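Local coordinates for protein Bd3459 (Bdellovibrio bacteriovorus, PDB 5CEC) that probably cleaves peptidoglycan peptides as a serine-type D-Ala-D-Ala carboxypeptidase or endopeptidase of the S13 family, and is bound by an ankyrin-repeat immunity protein, at residues F123-N129 / M205-I211; T231-S237 / Y432-A438; L84-F90 / A238-I243. The protein carries 1 engineered substitution. All coordinates share one frame; numbering follows the deposited sequence.

Contact 1: F123-N129 / M205-I211; sequences FLISELN and MSNRPKI
N129 and K210 hold each other by two hydrogen bonds. The amide of N129 reaches from the helix to the loop with OD1 and ND2 both aimed at the backbone of K210. K210 N lies on a lone pair of N129 OD1 at 2.8 Å, in the carbonyl plane. N129 ND2 gives a second bond of 2.8 Å to K210 O. That oxygen lies in the amide plane of N129, but the donor stands 40° above the carbonyl plane of K210. ND2 also bonds I133 O, so both ends of the amide are used and its rotation is fixed. One turn earlier, the S126 hydroxyl is trans to its backbone N (chi1 171°), which sends OG to the loop to accept from S206 N at 2.8 Å (N-H...O 161°). I125 CG2 touches P209 CB at 4.1 Å, their side chains crossing at about a right angle, and also meets I211 CB. L128 CD1 meets I211 CD1. The bent chain of M205 brings CE to F123 CA at 3.9 Å, while M205 CG sits at the edge of the F123 ring. Three bonds from helix side chains thus hold the loop, satisfying the N-H groups of S206 and K210.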
loop_
_atom_site.group_PDB
_atom_site.type_symbol
_atom_site.label_atom_id
_atom_site.label_comp_id
_atom_site.label_asym_id
_atom_site.label_seq_id
_atom_site.Cartn_x
_atom_site.Cartn_y
_atom_site.Cartn_z
ATOM N N PHE A 123 15.764 7.574 -15.097
ATOM C CA PHE A 123 15.222 8.520 -16.080
ATOM C C PHE A 123 16.148 9.707 -16.270
ATOM O O PHE A 123 16.412 10.117 -17.406
ATOM C CB PHE A 123 13.828 8.971 -15.683
ATOM C CG PHE A 123 13.184 9.891 -16.686
ATOM C CD1 PHE A 123 12.776 9.428 -17.946
ATOM C CD2 PHE A 123 13.037 11.228 -16.410
ATOM C CE1 PHE A 123 12.219 10.288 -18.877
ATOM C CE2 PHE A 123 12.475 12.090 -17.347
ATOM C CZ PHE A 123 12.077 11.621 -18.579
ATOM N N LEU A 124 16.662 10.249 -15.179
ATOM C CA LEU A 124 17.586 11.367 -15.300
ATOM C C LEU A 124 18.834 10.982 -16.105
ATOM O O LEU A 124 19.305 11.764 -16.937
ATOM C CB LEU A 124 17.977 11.927 -13.932
ATOM C CG LEU A 124 19.056 13.016 -13.901
ATOM C CD1 LEU A 124 18.685 14.156 -14.840
ATOM C CD2 LEU A 124 19.306 13.507 -12.504
ATOM N N ILE A 125 19.373 9.797 -15.825
ATOM C CA ILE A 125 20.560 9.343 -16.548
ATOM C C ILE A 125 20.265 9.149 -18.027
ATOM O O ILE A 125 21.078 9.559 -18.885
ATOM C CB ILE A 125 21.188 8.109 -15.885
ATOM C CG1 ILE A 125 21.740 8.485 -14.514
ATOM C CG2 ILE A 125 22.300 7.523 -16.745
ATOM C CD1 ILE A 125 21.968 7.327 -13.590
ATOM N N SER A 126 19.135 8.522 -18.326
ATOM C CA SER A 126 18.673 8.423 -19.719
ATOM C C SER A 126 18.605 9.822 -20.385
ATOM O O SER A 126 19.075 10.021 -21.511
ATOM C CB SER A 126 17.298 7.758 -19.770
ATOM O OG SER A 126 16.751 7.828 -21.061
ATOM N N GLU A 127 18.053 10.784 -19.668
ATOM C CA GLU A 127 17.951 12.147 -20.187
ATOM C C GLU A 127 19.300 12.810 -20.369
ATOM O O GLU A 127 19.504 13.488 -21.375
ATOM C CB GLU A 127 17.084 13.002 -19.260
ATOM C CG GLU A 127 15.600 12.701 -19.439
ATOM C CD GLU A 127 15.146 13.084 -20.826
ATOM O OE1 GLU A 127 14.978 14.290 -21.052
ATOM O OE2 GLU A 127 15.078 12.215 -21.737
ATOM N N LEU A 128 20.209 12.656 -19.405
ATOM C CA LEU A 128 21.563 13.190 -19.570
ATOM C C LEU A 128 22.178 12.615 -20.837
ATOM O O LEU A 128 22.722 13.367 -21.666
ATOM C CB LEU A 128 22.433 12.906 -18.335
ATOM C CG LEU A 128 22.012 13.671 -17.067
ATOM C CD1 LEU A 128 22.731 13.097 -15.858
ATOM C CD2 LEU A 128 22.256 15.153 -17.152
ATOM N N ASN A 129 22.072 11.293 -20.998
ATOM C CA ASN A 129 22.596 10.661 -22.208
ATOM C C ASN A 129 21.941 11.181 -23.495
ATOM O O ASN A 129 22.623 11.391 -24.498
ATOM C CB ASN A 129 22.467 9.138 -22.146
ATOM C CG ASN A 129 23.441 8.463 -21.186
ATOM O OD1 ASN A 129 23.420 7.237 -21.112
ATOM N ND2 ASN A 129 24.275 9.206 -20.476
ATOM N N MET A 205 13.007 6.288 -23.382
ATOM C CA MET A 205 14.211 6.118 -22.576
ATOM C C MET A 205 15.323 5.515 -23.424
ATOM O O MET A 205 15.057 4.785 -24.393
ATOM C CB MET A 205 13.921 5.282 -21.327
ATOM C CG MET A 205 12.951 5.954 -20.368
ATOM S SD MET A 205 12.700 5.036 -18.850
ATOM C CE MET A 205 14.270 5.256 -18.039
ATOM N N SER A 206 16.556 5.785 -23.012
ATOM C CA SER A 206 17.731 5.295 -23.705
ATOM C C SER A 206 17.848 3.765 -23.573
ATOM O O SER A 206 17.402 3.183 -22.597
ATOM C CB SER A 206 18.978 6.011 -23.189
ATOM O OG SER A 206 19.337 5.588 -21.910
ATOM N N ASN A 207 18.415 3.122 -24.588
ATOM C CA ASN A 207 18.625 1.685 -24.527
ATOM C C ASN A 207 19.796 1.274 -23.617
ATOM O O ASN A 207 19.761 0.194 -23.039
ATOM C CB ASN A 207 18.786 1.102 -25.943
ATOM C CG ASN A 207 17.546 1.320 -26.815
ATOM O OD1 ASN A 207 16.415 1.075 -26.379
ATOM N ND2 ASN A 207 17.754 1.786 -28.054
ATOM N N ARG A 208 20.826 2.116 -23.502
ATOM C CA ARG A 208 22.096 1.761 -22.841
ATOM C C ARG A 208 22.564 2.906 -21.969
ATOM O O ARG A 208 23.586 3.519 -22.232
ATOM C CB ARG A 208 23.193 1.503 -23.895
ATOM C CG ARG A 208 22.992 0.312 -24.802
ATOM C CD ARG A 208 23.842 -0.882 -24.372
ATOM N NE ARG A 208 23.572 -2.048 -25.211
ATOM C CZ ARG A 208 22.475 -2.806 -25.145
ATOM N NH1 ARG A 208 21.501 -2.553 -24.270
ATOM N NH2 ARG A 208 22.345 -3.840 -25.972
ATOM N N PRO A 209 21.814 3.216 -20.915
ATOM C CA PRO A 209 22.162 4.352 -20.091
ATOM C C PRO A 209 23.477 4.177 -19.336
ATOM O O PRO A 209 23.712 3.125 -18.740
ATOM C CB PRO A 209 21.006 4.387 -19.090
ATOM C CG PRO A 209 20.648 2.947 -18.934
ATOM C CD PRO A 209 20.718 2.432 -20.334
ATOM N N LYS A 210 24.321 5.209 -19.343
ATOM C CA LYS A 210 25.591 5.150 -18.619
ATOM C C LYS A 210 26.100 6.556 -18.353
ATOM O O LYS A 210 26.085 7.399 -19.246
ATOM C CB LYS A 210 26.647 4.336 -19.400
ATOM C CG LYS A 210 27.944 4.088 -18.638
ATOM C CD LYS A 210 28.863 3.102 -19.366
ATOM C CE LYS A 210 30.123 2.836 -18.563
ATOM N NZ LYS A 210 31.027 1.869 -19.246
ATOM N N ILE A 211 26.582 6.787 -17.135
ATOM C CA ILE A 211 27.172 8.067 -16.747
ATOM C C ILE A 211 28.490 7.776 -16.005
ATOM O O ILE A 211 28.598 6.768 -15.324
ATOM C CB ILE A 211 26.142 8.858 -15.881
ATOM C CG1 ILE A 211 26.480 10.329 -15.757
ATOM C CG2 ILE A 211 25.968 8.289 -14.498
ATOM C CD1 ILE A 211 26.137 11.116 -16.999
#

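Contact 2: T231-S237 / Y432-A438; sequences TTMVLMS and YSYLTKA. With SO4 (sulfate ion), chain G.
L435 CD2 lies against M233 and L235, touching L235 CB at 3.9 Å and M233 CB at 4.0 Å. The M233 chain is bent at chi2 and chi3, which brings SD to K437 CG at 3.7 Å and CE over the peptide between T436 and K437. L235 CD1 turns to the backbone of S433 instead, 3.3 Å from S433 O. Further out, T231 CG2 crosses the lysine chain and meets K437 CE at 3.8 Å. V234 and T436 form an antiparallel hydrogen-bonded pair. V234 N gives to T436 O, and T436 N gives to V234 O. A438 N extends the ladder to T232 O. At the other end the strand pairing gives way to a side-chain bond: S433 OG donates to M236 O at 2.7 Å. A water takes the N-H of M236 at 3.0 Å and lies near Y432 O and Y434 O, bridging where the chains part. At the outer edge T232 OG1 donates to a sulfate oxygen, O4, at 2.8 Å; the ion probably comes from the crystallisation liquor. The segment therefore adds a short edge strand to the sheet, bonded to strand 231-236 through backbone atoms, with L435, M233 and L235 packed on one face.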
loop_
_atom_site.group_PDB
_atom_site.type_symbol
_atom_site.label_atom_id
_atom_site.label_comp_id
_atom_site.label_asym_id
_atom_site.label_seq_id
_atom_site.Cartn_x
_atom_site.Cartn_y
_atom_site.Cartn_z
ATOM N N THR A 231 23.803 26.531 -17.907
ATOM C CA THR A 231 22.440 26.491 -18.402
ATOM C C THR A 231 21.595 25.769 -17.339
ATOM O O THR A 231 21.988 24.728 -16.858
ATOM C CB THR A 231 22.306 25.696 -19.724
ATOM O OG1 THR A 231 23.153 26.240 -20.750
ATOM C CG2 THR A 231 20.868 25.717 -20.200
ATOM N N THR A 232 20.430 26.320 -17.013
ATOM C CA THR A 232 19.506 25.703 -16.076
ATOM C C THR A 232 18.546 24.828 -16.836
ATOM O O THR A 232 17.811 25.282 -17.700
ATOM C CB THR A 232 18.724 26.753 -15.281
ATOM O OG1 THR A 232 19.655 27.626 -14.640
ATOM C CG2 THR A 232 17.830 26.096 -14.225
ATOM N N MET A 233 18.573 23.552 -16.505
ATOM C CA MET A 233 17.697 22.556 -17.052
ATOM C C MET A 233 16.748 22.138 -15.920
ATOM O O MET A 233 17.132 22.158 -14.735
ATOM C CB MET A 233 18.531 21.375 -17.570
ATOM C CG MET A 233 19.601 21.767 -18.590
ATOM S SD MET A 233 18.904 22.441 -20.096
ATOM C CE MET A 233 18.204 20.945 -20.799
ATOM N N VAL A 234 15.515 21.790 -16.269
ATOM C CA VAL A 234 14.537 21.353 -15.276
ATOM C C VAL A 234 14.103 19.930 -15.576
ATOM O O VAL A 234 13.850 19.557 -16.732
ATOM C CB VAL A 234 13.324 22.312 -15.124
ATOM C CG1 VAL A 234 12.437 22.324 -16.361
ATOM C CG2 VAL A 234 12.505 21.943 -13.895
ATOM N N LEU A 235 14.045 19.137 -14.509
ATOM C CA LEU A 235 13.537 17.775 -14.533
ATOM C C LEU A 235 12.304 17.765 -13.638
ATOM O O LEU A 235 12.404 17.681 -12.410
ATOM C CB LEU A 235 14.586 16.803 -13.979
ATOM C CG LEU A 235 14.198 15.317 -14.029
ATOM C CD1 LEU A 235 14.475 14.747 -15.412
ATOM C CD2 LEU A 235 14.935 14.540 -12.940
ATOM N N MET A 236 11.128 17.844 -14.233
ATOM C CA MET A 236 9.902 17.886 -13.450
ATOM C C MET A 236 9.457 16.485 -13.072
ATOM O O MET A 236 9.498 15.564 -13.883
ATOM C CB MET A 236 8.784 18.560 -14.203
ATOM C CG MET A 236 9.091 19.985 -14.575
ATOM S SD MET A 236 7.613 20.945 -14.896
ATOM C CE MET A 236 7.096 20.204 -16.438
ATOM N N SER A 237 9.026 16.320 -11.827
ATOM C CA SER A 237 8.357 15.089 -11.441
ATOM C C SER A 237 7.064 14.910 -12.201
ATOM O O SER A 237 6.528 15.864 -12.790
ATOM C CB SER A 237 8.046 15.062 -9.946
ATOM O OG SER A 237 6.990 15.948 -9.618
ATOM N N TYR A 432 6.033 14.861 -19.541
ATOM C CA TYR A 432 6.477 16.254 -19.343
ATOM C C TYR A 432 7.708 16.386 -18.467
ATOM O O TYR A 432 8.137 17.493 -18.160
ATOM C CB TYR A 432 5.317 17.133 -18.849
ATOM C CG TYR A 432 4.178 17.158 -19.837
ATOM C CD1 TYR A 432 4.216 17.994 -20.965
ATOM C CD2 TYR A 432 3.082 16.314 -19.679
ATOM C CE1 TYR A 432 3.181 17.986 -21.887
ATOM C CE2 TYR A 432 2.032 16.324 -20.589
ATOM C CZ TYR A 432 2.101 17.146 -21.694
ATOM O OH TYR A 432 1.072 17.152 -22.597
ATOM N N SER A 433 8.309 15.241 -18.107
ATOM C CA SER A 433 9.467 15.224 -17.229
ATOM C C SER A 433 10.799 15.342 -17.929
ATOM O O SER A 433 11.822 15.469 -17.268
ATOM C CB SER A 433 9.479 13.937 -16.394
ATOM O OG SER A 433 8.324 13.848 -15.558
ATOM N N TYR A 434 10.805 15.318 -19.259
ATOM C CA TYR A 434 12.050 15.416 -19.995
ATOM C C TYR A 434 12.848 16.646 -19.573
ATOM O O TYR A 434 12.280 17.707 -19.301
ATOM C CB TYR A 434 11.794 15.473 -21.486
ATOM C CG TYR A 434 11.150 14.227 -22.058
ATOM C CD1 TYR A 434 11.876 13.053 -22.181
ATOM C CD2 TYR A 434 9.829 14.231 -22.520
ATOM C CE1 TYR A 434 11.324 11.924 -22.739
ATOM C CE2 TYR A 434 9.265 13.093 -23.074
ATOM C CZ TYR A 434 10.016 11.937 -23.165
ATOM O OH TYR A 434 9.499 10.808 -23.729
ATOM N N LEU A 435 14.165 16.512 -19.521
ATOM C CA LEU A 435 15.013 17.638 -19.176
ATOM C C LEU A 435 14.852 18.723 -20.193
ATOM O O LEU A 435 15.076 18.493 -21.374
ATOM C CB LEU A 435 16.477 17.294 -19.211
ATOM C CG LEU A 435 17.241 16.779 -18.058
ATOM C CD1 LEU A 435 18.712 16.592 -18.428
ATOM C CD2 LEU A 435 17.095 17.719 -16.858
ATOM N N THR A 436 14.560 19.922 -19.716
ATOM C CA THR A 436 14.249 21.025 -20.611
ATOM C C THR A 436 14.849 22.312 -20.052
ATOM O O THR A 436 14.941 22.479 -18.840
ATOM C CB THR A 436 12.732 21.155 -20.730
ATOM O OG1 THR A 436 12.190 19.848 -20.988
ATOM C CG2 THR A 436 12.365 22.071 -21.868
ATOM N N LYS A 437 15.262 23.224 -20.920
ATOM C CA LYS A 437 15.743 24.517 -20.462
ATOM C C LYS A 437 14.672 25.211 -19.663
ATOM O O LYS A 437 13.490 25.173 -20.030
ATOM C CB LYS A 437 16.099 25.395 -21.652
ATOM C CG LYS A 437 17.476 25.137 -22.235
ATOM C CD LYS A 437 17.933 26.302 -23.131
ATOM C CE LYS A 437 18.280 27.550 -22.316
ATOM N NZ LYS A 437 18.644 28.731 -23.144
ATOM N N ALA A 438 15.084 25.881 -18.597
ATOM C CA ALA A 438 14.159 26.645 -17.754
ATOM C C ALA A 438 13.496 27.784 -18.526
ATOM O O ALA A 438 12.328 28.123 -18.259
ATOM C CB ALA A 438 14.891 27.193 -16.540
HETATM S S SO4 G . 17.952 30.072 -12.265
HETATM O O1 SO4 G . 16.640 30.732 -12.417
HETATM O O2 SO4 G . 17.762 28.737 -11.639
HETATM O O3 SO4 G . 18.830 30.902 -11.395
HETATM O O4 SO4 G . 18.520 29.939 -13.626
HETATM O O HOH W 1 10.769 18.495 -17.124
#

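Contact 3: L84-F90 / A238-I243; sequences LGPDYRF and APLKTI
P86 and Y88, both in a type I turn from G85 to Y88, offer their carbonyls to the first turn of helix 240-250: K241 N bonds P86 O at 2.9 Å, and L240 N bonds Y88 O at 2.7 Å. The second bond runs nearly along the C=O axis, though its N-H...O angle is only 139°. P239 holds the N-cap position. The two outside carbonyls thus satisfy N-H groups of the helix start, which have no acceptor within the helix. L240 is the central apolar side chain. With chi1 at 180° its CG lies opposite the backbone N, which carries the branch into the turn. There CD2 meets G85 O at 3.4 Å and L84 CB at 4.0 Å, and the leucines cross at about a right angle. L240 CD1 comes to the edge of the F90 ring, near its plane. I243 CD1 reaches the same ring at F90 CD1, 3.8 Å away. Within the turn segment, Y88 CE2 stands over the centre of one F90 ring face, and L84 CD2 covers a face of the Y88 ring. On the polar side R89 runs extended beside P239, and P239 CD lies over one face of the guanidinium, 3.6 Å from NH2. R89 NH1 makes a salt bridge with D430 and also bonds S237 O. D87 and K241 do not pair directly; both bond the hydroxyl of Y326. K241 CB and CG rest on P86 O. The contact joins the link between helix 72-84 and strand 91-98 to the start of helix 240-250. Helix 253-262 packs alongside, with L259 on F90 and I255 on I243.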
loop_
_atom_site.group_PDB
_atom_site.type_symbol
_atom_site.label_atom_id
_atom_site.label_comp_id
_atom_site.label_asym_id
_atom_site.label_seq_id
_atom_site.Cartn_x
_atom_site.Cartn_y
_atom_site.Cartn_z
ATOM N N LEU A 84 -0.404 22.222 -2.290
ATOM C CA LEU A 84 0.326 22.214 -3.567
ATOM C C LEU A 84 -0.524 22.183 -4.814
ATOM O O LEU A 84 -0.130 22.741 -5.849
ATOM C CB LEU A 84 1.289 21.040 -3.595
ATOM C CG LEU A 84 2.306 20.970 -2.450
ATOM C CD1 LEU A 84 3.052 19.655 -2.539
ATOM C CD2 LEU A 84 3.253 22.152 -2.466
ATOM N N GLY A 85 -1.660 21.508 -4.730
ATOM C CA GLY A 85 -2.525 21.254 -5.874
ATOM C C GLY A 85 -2.190 19.905 -6.511
ATOM O O GLY A 85 -1.032 19.510 -6.586
ATOM N N PRO A 86 -3.217 19.201 -7.013
ATOM C CA PRO A 86 -2.975 17.870 -7.590
ATOM C C PRO A 86 -2.130 17.841 -8.853
ATOM O O PRO A 86 -1.608 16.782 -9.189
ATOM C CB PRO A 86 -4.386 17.352 -7.890
ATOM C CG PRO A 86 -5.197 18.596 -8.087
ATOM C CD PRO A 86 -4.621 19.610 -7.142
ATOM N N ASP A 87 -2.006 18.978 -9.530
ATOM C CA ASP A 87 -1.202 19.070 -10.738
ATOM C C ASP A 87 0.185 19.633 -10.481
ATOM O O ASP A 87 0.965 19.850 -11.422
ATOM C CB ASP A 87 -1.954 19.891 -11.770
ATOM C CG ASP A 87 -3.281 19.253 -12.157
ATOM O OD1 ASP A 87 -3.245 18.094 -12.605
ATOM O OD2 ASP A 87 -4.349 19.907 -12.031
ATOM N N TYR A 88 0.527 19.853 -9.211
ATOM C CA TYR A 88 1.850 20.401 -8.860
ATOM C C TYR A 88 2.944 19.420 -9.312
ATOM O O TYR A 88 2.783 18.202 -9.147
ATOM C CB TYR A 88 1.951 20.584 -7.343
ATOM C CG TYR A 88 3.276 21.117 -6.876
ATOM C CD1 TYR A 88 3.566 22.470 -6.951
ATOM C CD2 TYR A 88 4.263 20.268 -6.356
ATOM C CE1 TYR A 88 4.776 22.971 -6.530
ATOM C CE2 TYR A 88 5.470 20.761 -5.914
ATOM C CZ TYR A 88 5.735 22.116 -6.019
ATOM O OH TYR A 88 6.941 22.623 -5.585
ATOM N N ARG A 89 4.054 19.949 -9.822
ATOM C CA ARG A 89 5.237 19.148 -10.092
ATOM C C ARG A 89 6.443 19.676 -9.317
ATOM O O ARG A 89 6.614 20.879 -9.164
ATOM C CB ARG A 89 5.527 19.144 -11.588
ATOM C CG ARG A 89 4.471 18.437 -12.407
ATOM C CD ARG A 89 4.623 18.706 -13.881
ATOM N NE ARG A 89 3.614 18.045 -14.688
ATOM C CZ ARG A 89 3.766 16.880 -15.314
ATOM N NH1 ARG A 89 4.851 16.134 -15.148
ATOM N NH2 ARG A 89 2.771 16.415 -16.058
ATOM N N PHE A 90 7.250 18.744 -8.805
ATOM C CA PHE A 90 8.480 19.064 -8.129
ATOM C C PHE A 90 9.506 19.315 -9.218
ATOM O O PHE A 90 9.810 18.421 -10.010
ATOM C CB PHE A 90 8.887 17.889 -7.242
ATOM C CG PHE A 90 7.940 17.695 -6.082
ATOM C CD1 PHE A 90 6.788 16.927 -6.200
ATOM C CD2 PHE A 90 8.187 18.323 -4.870
ATOM C CE1 PHE A 90 5.896 16.801 -5.139
ATOM C CE2 PHE A 90 7.290 18.211 -3.805
ATOM C CZ PHE A 90 6.154 17.432 -3.937
ATOM N N ALA A 238 6.524 13.700 -12.155
ATOM C CA ALA A 238 5.107 13.445 -12.423
ATOM C C ALA A 238 4.273 14.377 -11.529
ATOM O O ALA A 238 4.733 14.816 -10.456
ATOM C CB ALA A 238 4.766 11.962 -12.159
ATOM N N PRO A 239 3.040 14.650 -11.947
ATOM C CA PRO A 239 2.226 15.520 -11.096
ATOM C C PRO A 239 1.975 14.891 -9.729
ATOM O O PRO A 239 1.986 13.659 -9.565
ATOM C CB PRO A 239 0.932 15.699 -11.871
ATOM C CG PRO A 239 0.923 14.677 -12.946
ATOM C CD PRO A 239 2.336 14.225 -13.173
ATOM N N LEU A 240 1.687 15.753 -8.759
ATOM C CA LEU A 240 1.442 15.300 -7.400
ATOM C C LEU A 240 0.385 14.201 -7.310
ATOM O O LEU A 240 0.565 13.250 -6.551
ATOM C CB LEU A 240 1.055 16.481 -6.503
ATOM C CG LEU A 240 0.769 16.136 -5.049
ATOM C CD1 LEU A 240 2.004 15.655 -4.318
ATOM C CD2 LEU A 240 0.109 17.300 -4.340
ATOM N N LYS A 241 -0.679 14.304 -8.100
ATOM C CA LYS A 241 -1.717 13.272 -8.069
ATOM C C LYS A 241 -1.111 11.871 -8.310
ATOM O O LYS A 241 -1.564 10.904 -7.723
ATOM C CB LYS A 241 -2.853 13.579 -9.063
ATOM C CG LYS A 241 -2.411 13.594 -10.521
ATOM C CD LYS A 241 -3.457 13.960 -11.549
ATOM C CE LYS A 241 -2.810 13.892 -12.918
ATOM N NZ LYS A 241 -3.760 13.971 -14.047
ATOM N N THR A 242 -0.162 11.784 -9.246
ATOM C CA THR A 242 0.504 10.524 -9.579
ATOM C C THR A 242 1.359 10.012 -8.403
ATOM O O THR A 242 1.387 8.812 -8.089
ATOM C CB THR A 242 1.344 10.681 -10.842
ATOM O OG1 THR A 242 0.495 11.150 -11.886
ATOM C CG2 THR A 242 2.065 9.400 -11.231
ATOM N N ILE A 243 2.112 10.919 -7.820
ATOM C CA ILE A 243 2.932 10.593 -6.641
ATOM C C ILE A 243 2.041 10.066 -5.510
ATOM O O ILE A 243 2.351 9.061 -4.845
ATOM C CB ILE A 243 3.762 11.818 -6.190
ATOM C CG1 ILE A 243 4.774 12.176 -7.291
ATOM C CG2 ILE A 243 4.444 11.546 -4.823
ATOM C CD1 ILE A 243 5.439 13.512 -7.052
#

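In the fold
Contact 3 opens first in the chain. Its residues 84-90 lead from helix 72-84 into strand 91-98, and the loop closes at 238-243. Contact 1 is nested inside that loop, tying helix 118-130 to the loop before strand 212-218. Contact 2 opens at strand 231-236, after contact 1 has closed, and closes at 432-438, the last residues modelled. It crosses contact 3, because 231-237 lies inside that contact's loop and 432-438 beyond it. Contacts 1 and 2 touch: E127 probably bonds L435 N, and F123 packs on L235 and S433. Contacts 2 and 3 touch through S237 with F90 and R89. Contacts 1 and 3 do not touch. Together they join the mixed sheet to helices 118-130 and 240-250.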